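Local coordinates for CELL WALL surface anchor family protein (Streptococcus pneumoniae, PDB 2X9Y), which probably forms the shaft of the pneumococcal pilus as its backbone subunit RrgB, polymerised by covalent links between successive copies, at residues 38-43 against 114-119; 128-133 against 262-267. The protein carries 1 engineered substitution. All coordinates share one frame; numbering follows the deposited sequence.

Contact 1 (38-43 against 114-119); sequences EYEIVT and TVKITY
Tyr39 and Tyr119 pair across two antiparallel strands, within the Cna-B-like β-sandwich of a pilus backbone subunit. CB of Tyr39 sits over one face of the Tyr119 ring, 4.0 Å from its centroid, a CH-pi contact displaced toward the rim. The two rings meet obliquely, with their planes at 39°. Tyr119 places its CG between its own backbone N and carbonyl carbon (chi1 55°), which carries the ring over toward 38-43; there CD1 of Ile41 reaches the ring edge, 3.6 Å from Tyr119 CE1. Ile41 and Ile117 pack at CB, and with Thr43 and Val115 they continue this interior face toward strand 53-60. Branched residues suit it, since they fill the sandwich and fit an extended backbone.

Pairs Tyr39-Tyr119, Ile41-Ile117 and Thr43-Val115 are hydrogen-bonded. Ile41 N gives a nearly straight bond to Ile117 O at 2.7 Å, whereas Tyr119 N to Tyr39 O is weak at 3.4 Å. A water donates to Val115 O and, weakly, to Ile41 O, and lies 2.6 Å from Thr43 OG1, an atom also held by Trp56 NE1.

The other face is mostly polar, with Glu40, Lys116 and Thr118 beside Val42. Glu40 runs out extended beside Thr118, its CG 4.1 Å from Thr118 CG2, with OE1 bonded to Ala16 N. Lys116 crosses over, and a bend at chi3 (88°) turns its NZ to within 3.6 Å of Glu40 OE2, a long salt bridge.

Farther out, Lys10, Asp58 and Asn135, gathered round the two tyrosines, are consistent with an intramolecular isopeptide site of the kind known in such pilins. Asn135 touches Tyr39, Lys10 makes a cation-pi contact with it, and Tyr119 OH is hydrogen-bonded to both Asp58 OD2 and Lys10 NZ.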
ATOM      1  N   GLU A  38       4.737 -10.344  -7.173  1.00 27.99           N
ATOM      2  CA  GLU A  38       4.173 -11.627  -7.570  1.00 37.51           C
ATOM      3  C   GLU A  38       3.857 -12.533  -6.380  1.00 33.05           C
ATOM      4  O   GLU A  38       4.735 -12.885  -5.596  1.00 30.37           O
ATOM      5  CB  GLU A  38       5.072 -12.324  -8.589  1.00 34.10           C
ATOM      6  CG  GLU A  38       5.145 -11.573  -9.908  1.00 41.20           C
ATOM      7  CD  GLU A  38       5.339 -12.481 -11.108  1.00 60.76           C
ATOM      8  OE1 GLU A  38       6.113 -13.458 -11.003  1.00 68.18           O
ATOM      9  OE2 GLU A  38       4.718 -12.211 -12.161  1.00 64.49           O
ATOM     10  N   TYR A  39       2.586 -12.897  -6.259  1.00 28.41           N
ATOM     11  CA  TYR A  39       2.113 -13.671  -5.124  1.00 28.92           C
ATOM     12  C   TYR A  39       1.837 -15.117  -5.476  1.00 30.22           C
ATOM     13  O   TYR A  39       1.737 -15.490  -6.641  1.00 34.38           O
ATOM     14  CB  TYR A  39       0.841 -13.057  -4.552  1.00 29.54           C
ATOM     15  CG  TYR A  39       1.058 -11.739  -3.853  1.00 36.72           C
ATOM     16  CD1 TYR A  39       0.538 -10.563  -4.376  1.00 33.35           C
ATOM     17  CD2 TYR A  39       1.780 -11.670  -2.671  1.00 27.85           C
ATOM     18  CE1 TYR A  39       0.725  -9.359  -3.739  1.00 31.53           C
ATOM     19  CE2 TYR A  39       1.974 -10.473  -2.029  1.00 28.17           C
ATOM     20  CZ  TYR A  39       1.445  -9.317  -2.569  1.00 37.52           C
ATOM     21  OH  TYR A  39       1.634  -8.109  -1.937  1.00 39.70           O
ATOM     22  N   GLU A  40       1.677 -15.922  -4.440  1.00 32.10           N
ATOM     23  CA  GLU A  40       1.505 -17.349  -4.597  1.00 29.95           C
ATOM     24  C   GLU A  40       0.751 -17.861  -3.386  1.00 30.05           C
ATOM     25  O   GLU A  40       1.144 -17.602  -2.245  1.00 28.62           O
ATOM     26  CB  GLU A  40       2.877 -18.006  -4.682  1.00 35.01           C
ATOM     27  CG  GLU A  40       2.875 -19.509  -4.850  1.00 43.86           C
ATOM     28  CD  GLU A  40       4.288 -20.074  -4.862  1.00 50.88           C
ATOM     29  OE1 GLU A  40       4.976 -19.984  -3.820  1.00 46.00           O
ATOM     30  OE2 GLU A  40       4.713 -20.597  -5.916  1.00 58.35           O
ATOM     31  N   ILE A  41      -0.349 -18.561  -3.634  1.00 25.09           N
ATOM     32  CA  ILE A  41      -1.099 -19.202  -2.565  1.00 26.03           C
ATOM     33  C   ILE A  41      -1.045 -20.713  -2.728  1.00 26.38           C
ATOM     34  O   ILE A  41      -1.433 -21.239  -3.768  1.00 26.89           O
ATOM     35  CB  ILE A  41      -2.573 -18.776  -2.569  1.00 23.66           C
ATOM     36  CG1 ILE A  41      -2.694 -17.253  -2.513  1.00 22.70           C
ATOM     37  CG2 ILE A  41      -3.307 -19.427  -1.403  1.00 22.98           C
ATOM     38  CD1 ILE A  41      -4.075 -16.751  -2.863  1.00 26.48           C
ATOM     39  N   VAL A  42      -0.563 -21.407  -1.702  1.00 24.38           N
ATOM     40  CA  VAL A  42      -0.527 -22.864  -1.726  1.00 26.84           C
ATOM     41  C   VAL A  42      -1.491 -23.464  -0.704  1.00 27.56           C
ATOM     42  O   VAL A  42      -1.434 -23.147   0.483  1.00 27.31           O
ATOM     43  CB  VAL A  42       0.885 -23.397  -1.455  1.00 29.80           C
ATOM     44  CG1 VAL A  42       0.890 -24.917  -1.499  1.00 27.98           C
ATOM     45  CG2 VAL A  42       1.866 -22.825  -2.464  1.00 29.54           C
ATOM     46  N   THR A  43      -2.377 -24.333  -1.180  1.00 26.90           N
ATOM     47  CA  THR A  43      -3.354 -24.991  -0.325  1.00 28.97           C
ATOM     48  C   THR A  43      -3.211 -26.504  -0.431  1.00 31.23           C
ATOM     49  O   THR A  43      -3.090 -27.044  -1.529  1.00 31.00           O
ATOM     50  CB  THR A  43      -4.793 -24.612  -0.722  1.00 30.84           C
ATOM     51  OG1 THR A  43      -4.913 -23.185  -0.802  1.00 33.34           O
ATOM     52  CG2 THR A  43      -5.792 -25.155   0.298  1.00 26.82           C
ATOM     53  N   THR A 114      -2.598 -30.693  -3.931  1.00 34.76           N
ATOM     54  CA  THR A 114      -1.999 -29.373  -3.811  1.00 31.36           C
ATOM     55  C   THR A 114      -2.630 -28.416  -4.811  1.00 31.41           C
ATOM     56  O   THR A 114      -2.648 -28.679  -6.011  1.00 32.41           O
ATOM     57  CB  THR A 114      -0.483 -29.412  -4.040  1.00 38.30           C
ATOM     58  OG1 THR A 114       0.118 -30.323  -3.110  1.00 40.77           O
ATOM     59  CG2 THR A 114       0.113 -28.024  -3.845  1.00 32.90           C
ATOM     60  N   VAL A 115      -3.162 -27.312  -4.304  1.00 29.47           N
ATOM     61  CA  VAL A 115      -3.734 -26.285  -5.156  1.00 26.77           C
ATOM     62  C   VAL A 115      -2.846 -25.054  -5.114  1.00 28.70           C
ATOM     63  O   VAL A 115      -2.581 -24.510  -4.046  1.00 28.45           O
ATOM     64  CB  VAL A 115      -5.146 -25.903  -4.696  1.00 28.15           C
ATOM     65  CG1 VAL A 115      -5.728 -24.825  -5.601  1.00 21.40           C
ATOM     66  CG2 VAL A 115      -6.044 -27.137  -4.667  1.00 30.38           C
ATOM     67  N   LYS A 116      -2.372 -24.621  -6.275  1.00 32.31           N
ATOM     68  CA  LYS A 116      -1.556 -23.418  -6.340  1.00 28.13           C
ATOM     69  C   LYS A 116      -2.242 -22.316  -7.134  1.00 29.15           C
ATOM     70  O   LYS A 116      -2.679 -22.520  -8.266  1.00 28.08           O
ATOM     71  CB  LYS A 116      -0.174 -23.708  -6.923  1.00 29.48           C
ATOM     72  CG  LYS A 116       0.856 -22.663  -6.532  1.00 35.60           C
ATOM     73  CD  LYS A 116       2.200 -22.874  -7.216  1.00 46.06           C
ATOM     74  CE  LYS A 116       2.257 -22.167  -8.560  1.00 51.17           C
ATOM     75  NZ  LYS A 116       3.655 -22.036  -9.066  1.00 51.89           N
ATOM     76  N   ILE A 117      -2.340 -21.146  -6.518  1.00 30.83           N
ATOM     77  CA  ILE A 117      -2.920 -19.980  -7.152  1.00 25.54           C
ATOM     78  C   ILE A 117      -1.868 -18.887  -7.152  1.00 31.31           C
ATOM     79  O   ILE A 117      -1.355 -18.522  -6.091  1.00 29.15           O
ATOM     80  CB  ILE A 117      -4.145 -19.485  -6.370  1.00 25.73           C
ATOM     81  CG1 ILE A 117      -5.127 -20.636  -6.144  1.00 22.54           C
ATOM     82  CG2 ILE A 117      -4.814 -18.322  -7.097  1.00 25.57           C
ATOM     83  CD1 ILE A 117      -6.239 -20.311  -5.154  1.00 24.35           C
ATOM     84  N   THR A 118      -1.529 -18.390  -8.338  1.00 24.82           N
ATOM     85  CA  THR A 118      -0.602 -17.275  -8.456  1.00 29.89           C
ATOM     86  C   THR A 118      -1.259 -16.093  -9.154  1.00 30.85           C
ATOM     87  O   THR A 118      -2.273 -16.242  -9.830  1.00 30.01           O
ATOM     88  CB  THR A 118       0.676 -17.657  -9.225  1.00 33.59           C
ATOM     89  OG1 THR A 118       0.350 -17.962 -10.587  1.00 33.83           O
ATOM     90  CG2 THR A 118       1.350 -18.852  -8.580  1.00 33.51           C
ATOM     91  N   TYR A 119      -0.661 -14.922  -8.976  1.00 31.76           N
ATOM     92  CA  TYR A 119      -1.155 -13.677  -9.552  1.00 30.16           C
ATOM     93  C   TYR A 119      -0.222 -12.569  -9.097  1.00 29.14           C
ATOM     94  O   TYR A 119       0.773 -12.833  -8.427  1.00 29.34           O
ATOM     95  CB  TYR A 119      -2.572 -13.385  -9.075  1.00 28.69           C
ATOM     96  CG  TYR A 119      -2.700 -13.364  -7.577  1.00 31.40           C
ATOM     97  CD1 TYR A 119      -2.900 -14.539  -6.869  1.00 35.30           C
ATOM     98  CD2 TYR A 119      -2.610 -12.175  -6.866  1.00 32.04           C
ATOM     99  CE1 TYR A 119      -3.010 -14.531  -5.502  1.00 34.59           C
ATOM    100  CE2 TYR A 119      -2.722 -12.158  -5.491  1.00 31.40           C
ATOM    101  CZ  TYR A 119      -2.923 -13.341  -4.818  1.00 35.54           C
ATOM    102  OH  TYR A 119      -3.039 -13.353  -3.451  1.00 37.81           O
TER
HETATM  103  O   HOH W   1      -3.870 -22.281  -3.027  1.00 27.95           O

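Contact 2 (128-133 against 262-267); sequences IVEVPE and VTYGKK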
ATOM      1  N   ILE A 128       2.378   4.873   0.946  1.00 31.39           N
ATOM      2  CA  ILE A 128       3.034   5.919   1.715  1.00 27.99           C
ATOM      3  C   ILE A 128       4.379   5.398   2.185  1.00 29.40           C
ATOM      4  O   ILE A 128       4.475   4.272   2.671  1.00 30.67           O
ATOM      5  CB  ILE A 128       2.189   6.326   2.940  1.00 31.15           C
ATOM      6  CG1 ILE A 128       0.811   6.826   2.501  1.00 34.62           C
ATOM      7  CG2 ILE A 128       2.902   7.391   3.757  1.00 33.59           C
ATOM      8  CD1 ILE A 128       0.866   7.989   1.524  1.00 37.90           C
ATOM      9  N   VAL A 129       5.418   6.209   2.030  1.00 31.68           N
ATOM     10  CA  VAL A 129       6.771   5.797   2.393  1.00 28.83           C
ATOM     11  C   VAL A 129       6.842   5.206   3.799  1.00 24.82           C
ATOM     12  O   VAL A 129       6.295   5.763   4.742  1.00 29.29           O
ATOM     13  CB  VAL A 129       7.759   6.965   2.288  1.00 29.57           C
ATOM     14  CG1 VAL A 129       9.110   6.581   2.883  1.00 31.03           C
ATOM     15  CG2 VAL A 129       7.914   7.370   0.847  1.00 32.94           C
ATOM     16  N   GLU A 130       7.516   4.066   3.915  1.00 26.13           N
ATOM     17  CA  GLU A 130       7.723   3.393   5.197  1.00 32.72           C
ATOM     18  C   GLU A 130       6.443   2.857   5.837  1.00 31.80           C
ATOM     19  O   GLU A 130       6.473   2.346   6.954  1.00 38.59           O
ATOM     20  CB  GLU A 130       8.464   4.302   6.179  1.00 34.72           C
ATOM     21  CG  GLU A 130       9.967   4.391   5.948  1.00 32.12           C
ATOM     22  CD  GLU A 130      10.670   5.188   7.038  1.00 41.92           C
ATOM     23  OE1 GLU A 130      10.188   5.170   8.193  1.00 41.98           O
ATOM     24  OE2 GLU A 130      11.702   5.832   6.740  1.00 41.18           O
ATOM     25  N   VAL A 131       5.322   2.976   5.134  1.00 33.54           N
ATOM     26  CA  VAL A 131       4.074   2.372   5.584  1.00 30.15           C
ATOM     27  C   VAL A 131       3.775   1.149   4.731  1.00 29.95           C
ATOM     28  O   VAL A 131       3.545   1.270   3.530  1.00 32.09           O
ATOM     29  CB  VAL A 131       2.896   3.357   5.499  1.00 31.68           C
ATOM     30  CG1 VAL A 131       1.587   2.635   5.740  1.00 35.29           C
ATOM     31  CG2 VAL A 131       3.077   4.483   6.507  1.00 33.53           C
ATOM     32  N   PRO A 132       3.778  -0.039   5.350  1.00 34.60           N
ATOM     33  CA  PRO A 132       3.636  -1.283   4.587  1.00 31.83           C
ATOM     34  C   PRO A 132       2.282  -1.390   3.890  1.00 30.87           C
ATOM     35  O   PRO A 132       1.282  -0.866   4.377  1.00 35.04           O
ATOM     36  CB  PRO A 132       3.759  -2.373   5.662  1.00 30.86           C
ATOM     37  CG  PRO A 132       4.346  -1.694   6.860  1.00 34.26           C
ATOM     38  CD  PRO A 132       3.861  -0.285   6.798  1.00 36.38           C
ATOM     39  N   GLU A 133       2.271  -2.055   2.741  1.00 32.32           N
ATOM     40  CA  GLU A 133       1.037  -2.402   2.053  1.00 33.09           C
ATOM     41  C   GLU A 133       0.931  -3.912   2.103  1.00 32.48           C
ATOM     42  O   GLU A 133       1.944  -4.600   2.224  1.00 31.05           O
ATOM     43  CB  GLU A 133       1.071  -1.916   0.604  1.00 26.28           C
ATOM     44  CG  GLU A 133       1.121  -0.405   0.468  1.00 31.76           C
ATOM     45  CD  GLU A 133      -0.176   0.261   0.889  1.00 35.41           C
ATOM     46  OE1 GLU A 133      -1.250  -0.289   0.581  1.00 39.42           O
ATOM     47  OE2 GLU A 133      -0.129   1.335   1.523  1.00 35.89           O
ATOM     48  N   VAL A 262       6.947  -2.546   0.913  1.00 29.59           N
ATOM     49  CA  VAL A 262       7.169  -1.169   1.349  1.00 28.29           C
ATOM     50  C   VAL A 262       8.167  -0.407   0.470  1.00 29.80           C
ATOM     51  O   VAL A 262       9.106  -0.996  -0.078  1.00 28.40           O
ATOM     52  CB  VAL A 262       7.662  -1.143   2.806  1.00 30.58           C
ATOM     53  CG1 VAL A 262       9.082  -1.691   2.892  1.00 24.98           C
ATOM     54  CG2 VAL A 262       7.578   0.266   3.375  1.00 31.77           C
ATOM     55  N   THR A 263       7.949   0.900   0.331  1.00 27.05           N
ATOM     56  CA  THR A 263       8.879   1.773  -0.382  1.00 27.94           C
ATOM     57  C   THR A 263       9.543   2.732   0.586  1.00 26.73           C
ATOM     58  O   THR A 263       8.962   3.101   1.604  1.00 27.95           O
ATOM     59  CB  THR A 263       8.181   2.644  -1.439  1.00 28.85           C
ATOM     60  OG1 THR A 263       7.179   3.449  -0.809  1.00 32.43           O
ATOM     61  CG2 THR A 263       7.538   1.797  -2.495  1.00 36.44           C
ATOM     62  N   TYR A 264      10.757   3.150   0.251  1.00 27.62           N
ATOM     63  CA  TYR A 264      11.503   4.080   1.085  1.00 26.48           C
ATOM     64  C   TYR A 264      11.559   5.470   0.461  1.00 25.34           C
ATOM     65  O   TYR A 264      11.008   5.703  -0.615  1.00 26.75           O
ATOM     66  CB  TYR A 264      12.909   3.544   1.345  1.00 26.96           C
ATOM     67  CG  TYR A 264      12.908   2.185   2.004  1.00 26.16           C
ATOM     68  CD1 TYR A 264      11.880   1.814   2.865  1.00 32.13           C
ATOM     69  CD2 TYR A 264      13.936   1.280   1.784  1.00 29.77           C
ATOM     70  CE1 TYR A 264      11.867   0.576   3.479  1.00 29.46           C
ATOM     71  CE2 TYR A 264      13.932   0.035   2.394  1.00 32.17           C
ATOM     72  CZ  TYR A 264      12.896  -0.310   3.240  1.00 29.68           C
ATOM     73  OH  TYR A 264      12.885  -1.542   3.853  1.00 31.21           O
ATOM     74  N   GLY A 265      12.218   6.397   1.144  1.00 27.91           N
ATOM     75  CA  GLY A 265      12.296   7.765   0.669  1.00 27.40           C
ATOM     76  C   GLY A 265      13.349   8.564   1.403  1.00 29.12           C
ATOM     77  O   GLY A 265      14.032   8.043   2.283  1.00 27.86           O
ATOM     78  N   LYS A 266      13.485   9.835   1.039  1.00 30.19           N
ATOM     79  CA  LYS A 266      14.475  10.700   1.664  1.00 27.17           C
ATOM     80  C   LYS A 266      14.016  12.152   1.657  1.00 26.28           C
ATOM     81  O   LYS A 266      13.443  12.624   0.674  1.00 26.04           O
ATOM     82  CB  LYS A 266      15.818  10.577   0.949  1.00 26.48           C
ATOM     83  CG  LYS A 266      16.956  11.275   1.666  1.00 29.10           C
ATOM     84  CD  LYS A 266      17.414  10.464   2.867  1.00 32.66           C
ATOM     85  CE  LYS A 266      18.497  11.199   3.639  1.00 31.70           C
ATOM     86  NZ  LYS A 266      17.978  12.479   4.191  1.00 28.97           N
ATOM     87  N   LYS A 267      14.267  12.852   2.758  1.00 25.98           N
ATOM     88  CA  LYS A 267      13.886  14.254   2.882  1.00 28.42           C
ATOM     89  C   LYS A 267      15.111  15.154   2.913  1.00 29.64           C
ATOM     90  O   LYS A 267      16.170  14.763   3.411  1.00 28.53           O
ATOM     91  CB  LYS A 267      13.034  14.476   4.130  1.00 29.09           C
ATOM     92  CG  LYS A 267      11.708  13.739   4.094  1.00 34.45           C
ATOM     93  CD  LYS A 267      10.702  14.395   5.019  1.00 34.83           C
ATOM     94  CE  LYS A 267      10.965  14.044   6.468  1.00 35.22           C
ATOM     95  NZ  LYS A 267      10.099  12.914   6.916  1.00 44.51           N
TER
HETATM   96  O   HOH W   2       5.591   1.850   1.330  1.00 25.45           O
HETATM   97  O   HOH W   3      12.949   5.498   4.030  1.00 32.14           O
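Val129 sets its two methyls against the backbone of strand 260-271, at Tyr264 and Gly265. CG1, anti to the valine's own N (chi1 171°), lies 3.6 Å from Gly265 N, while CG2 is nearest Tyr264 O. Gly265 suits this place because, with no side chain, it lets the valine settle directly on the main chain. In return, Val262 points toward the 128-133 loop, and its CG2 presses on the backbone of Glu130, 3.6 Å from Glu130 CA, with Val131 N and Pro132 N next in line. The two valines thus pack on main chain rather than on each other.

Between them runs the one direct hydrogen bond of the contact, from Glu130 N to Thr263 O, 2.9 Å long and nearly straight at 167°. A type II turn from Ile128 to Val131 presents that N-H, and it is closed by Val131 N on Ile128 O. Glu130 takes the left-handed third position of the turn (phi 66°). Its backbone makes the contact with Thr263 and Val262, while its side chain, its CB directed away, is left to meet Ser418 OG at OE1 and Tyr417 N at OE2; a carboxylate suits these donors. On the way, its CG passes obliquely by the Tyr264 ring.

Two waters supplement the direct bond: one accepts from Thr263 N at 2.7 Å and donates to Ile128 O at 3.0 Å, and the other accepts from Gly265 N.

Just beyond, Glu133 pairs through its backbone with Val261, and Tyr264 with Gly384 and Leu385. A β-turn docked on a strand that passes from one sandwich into the next is consistent with a junction between the Ig-like domains of a multidomain pilin.

Contact 1 comes first along the chain and is complete before contact 2 opens. Their centres lie about 27 Å apart, and their nearest atoms about 5 Å, without touching. Strand 113-123 carries half of contact 1 and leads into the 128-133 loop, after which strand 133-142 runs back over contact 1, Val137 touching Ile41. Contact 1 belongs to the five-stranded antiparallel sheet, about 21 Å from the centre of the chain. Contact 2 lies about 9 Å from it, where strand 260-271, a member of the mixed sheet, pairs with both 133-142 and 379-385. One builds a sandwich interior; the other probably helps join that domain to the next in the same chain, consistent with an elongated, multidomain pilus subunit.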